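Local structure of pathogenicity island protein (Staphylococcus aureus subsp. aureus, 3HL6) at residues D151-I156 and E182-E187. The protein is of unknown function and is encoded as ORF9 of a staphylococcal pathogenicity island, a mobile genetic element. Numbering follows the deposited sequence.
Sequences DVIANI and EFVQDE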
loop_
_atom_site.group_PDB
_atom_site.type_symbol
_atom_site.label_atom_id
_atom_site.label_comp_id
_atom_site.label_asym_id
_atom_site.label_seq_id
_atom_site.Cartn_x
_atom_site.Cartn_y
_atom_site.Cartn_z
ATOM N N ASP B 151 18.253 18.138 -7.343
ATOM C CA ASP B 151 17.847 17.549 -8.622
ATOM C C ASP B 151 16.357 17.783 -8.898
ATOM O O ASP B 151 15.490 17.229 -8.227
ATOM C CB ASP B 151 18.146 16.054 -8.598
ATOM C CG ASP B 151 17.897 15.386 -9.920
ATOM O OD1 ASP B 151 17.548 16.071 -10.901
ATOM O OD2 ASP B 151 18.046 14.156 -9.982
ATOM N N VAL B 152 16.067 18.611 -9.890
ATOM C CA VAL B 152 14.701 19.061 -10.129
ATOM C C VAL B 152 13.729 17.900 -10.390
ATOM O O VAL B 152 12.626 17.875 -9.833
ATOM C CB VAL B 152 14.649 20.098 -11.273
ATOM C CG1 VAL B 152 13.250 20.205 -11.870
ATOM C CG2 VAL B 152 15.099 21.437 -10.762
ATOM N N ILE B 153 14.141 16.947 -11.227
ATOM C CA ILE B 153 13.260 15.856 -11.624
ATOM C C ILE B 153 12.954 14.971 -10.434
ATOM O O ILE B 153 11.800 14.583 -10.236
ATOM C CB ILE B 153 13.863 14.988 -12.746
ATOM C CG1 ILE B 153 14.324 15.843 -13.931
ATOM C CG2 ILE B 153 12.865 13.965 -13.218
ATOM C CD1 ILE B 153 13.235 16.145 -14.919
ATOM N N ALA B 154 13.981 14.650 -9.639
ATOM C CA ALA B 154 13.826 13.794 -8.468
ATOM C C ALA B 154 12.843 14.419 -7.505
ATOM O O ALA B 154 11.971 13.766 -6.974
ATOM C CB ALA B 154 15.167 13.598 -7.769
ATOM N N ASN B 155 13.016 15.706 -7.268
ATOM C CA ASN B 155 12.111 16.470 -6.436
ATOM C C ASN B 155 10.649 16.432 -6.912
ATOM O O ASN B 155 9.742 16.144 -6.148
ATOM C CB ASN B 155 12.615 17.902 -6.397
ATOM C CG ASN B 155 13.536 18.132 -5.262
ATOM O OD1 ASN B 155 13.125 17.957 -4.116
ATOM N ND2 ASN B 155 14.813 18.496 -5.543
ATOM N N ILE B 156 10.443 16.730 -8.182
ATOM C CA ILE B 156 9.114 16.685 -8.764
ATOM C C ILE B 156 8.500 15.288 -8.654
ATOM O O ILE B 156 7.303 15.136 -8.336
ATOM C CB ILE B 156 9.117 17.223 -10.197
ATOM C CG1 ILE B 156 9.426 18.720 -10.150
ATOM C CG2 ILE B 156 7.764 17.030 -10.818
ATOM C CD1 ILE B 156 9.846 19.322 -11.457
ATOM N N GLU B 182 4.965 22.411 -15.418
ATOM C CA GLU B 182 5.015 23.180 -16.654
ATOM C C GLU B 182 6.406 23.725 -16.947
ATOM O O GLU B 182 6.963 23.524 -18.035
ATOM C CB GLU B 182 4.011 24.335 -16.626
ATOM C CG GLU B 182 3.954 25.070 -17.945
ATOM C CD GLU B 182 2.954 26.224 -17.948
ATOM O OE1 GLU B 182 2.290 26.478 -16.908
ATOM O OE2 GLU B 182 2.844 26.888 -19.006
ATOM N N PHE B 183 6.952 24.432 -15.969
ATOM C CA PHE B 183 8.253 25.057 -16.089
ATOM C C PHE B 183 9.303 24.131 -16.670
ATOM O O PHE B 183 10.199 24.560 -17.389
ATOM C CB PHE B 183 8.690 25.528 -14.719
ATOM C CG PHE B 183 10.059 26.138 -14.685
ATOM C CD1 PHE B 183 11.118 25.470 -14.059
ATOM C CD2 PHE B 183 10.288 27.396 -15.221
ATOM C CE1 PHE B 183 12.377 26.042 -13.990
ATOM C CE2 PHE B 183 11.560 27.973 -15.159
ATOM C CZ PHE B 183 12.605 27.295 -14.541
ATOM N N VAL B 184 9.201 22.851 -16.359
ATOM C CA VAL B 184 10.229 21.920 -16.777
ATOM C C VAL B 184 10.049 21.321 -18.180
ATOM O O VAL B 184 11.023 20.874 -18.788
ATOM C CB VAL B 184 10.427 20.824 -15.720
ATOM C CG1 VAL B 184 11.227 19.690 -16.296
ATOM C CG2 VAL B 184 11.123 21.414 -14.509
ATOM N N GLN B 185 8.822 21.307 -18.691
ATOM C CA GLN B 185 8.605 21.091 -20.119
ATOM C C GLN B 185 9.267 22.237 -20.872
ATOM O O GLN B 185 8.758 23.359 -20.870
ATOM C CB GLN B 185 7.113 21.056 -20.455
ATOM C CG GLN B 185 6.258 20.198 -19.530
ATOM C CD GLN B 185 6.769 18.781 -19.419
ATOM O OE1 GLN B 185 7.186 18.188 -20.412
ATOM N NE2 GLN B 185 6.748 18.229 -18.205
ATOM N N ASP B 186 10.416 21.998 -21.487
ATOM C CA ASP B 186 11.342 23.125 -21.679
ATOM C C ASP B 186 10.872 24.192 -22.656
ATOM O O ASP B 186 10.403 23.896 -23.771
ATOM C CB ASP B 186 12.739 22.649 -22.058
ATOM C CG ASP B 186 13.748 22.934 -20.971
ATOM O OD1 ASP B 186 13.427 23.759 -20.064
ATOM O OD2 ASP B 186 14.850 22.334 -21.035
ATOM N N GLU B 187 11.007 25.443 -22.214
ATOM C CA GLU B 187 11.088 26.570 -23.125
ATOM C C GLU B 187 12.554 26.883 -23.441
ATOM O O GLU B 187 12.872 28.005 -23.886
ATOM C CB GLU B 187 10.443 27.799 -22.496
ATOM C CG GLU B 187 9.029 27.578 -21.986
ATOM C CD GLU B 187 8.389 28.869 -21.493
ATOM O OE1 GLU B 187 8.932 29.964 -21.798
ATOM O OE2 GLU B 187 7.342 28.791 -20.806
#
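V184 packs its two methyls against V152, I153 and I156 in a small apolar helix-helix contact. It joins the first turn of helix 152-163 to the C-terminal end of helix 171-184, next to the mixed sheet of the fold. The tight part lies at CG2 of V184. V184 CG2 is 3.6 Å from V152 CG1 and 3.9 Å from I156 CD1, one helical turn further on. Both V152 and I156 point the opposite way to V184 and lie alongside it. In V152, CG1 stands anti to the backbone N (chi1 160°) and is the branch that reaches V184. The extended end of the I156 chain (chi2 164°) carries CD1 to the same methyl. V152 and I156 are both buried, with L118 of helix 112-121 also touching V152 and F68 of strand 68-71 touching I156.

The other branch of V184 is held more loosely. V184 CG1 meets I153 CD1 at 4.3 Å, and I153 is partly exposed. The segment turns polar after V184, and D186 and E187 are exposed. Q185 is instead buried and tied to the loop before strand 68-71, through OE1 to R65 N and NE2 to Q66 O. D151 holds the N-cap position just before helix 152-163. D151 O accepts a hydrogen bond from N155 N at 3.1 Å and a weak one from N155 ND2 at 3.0 Å, with an N-H...O angle of 134°.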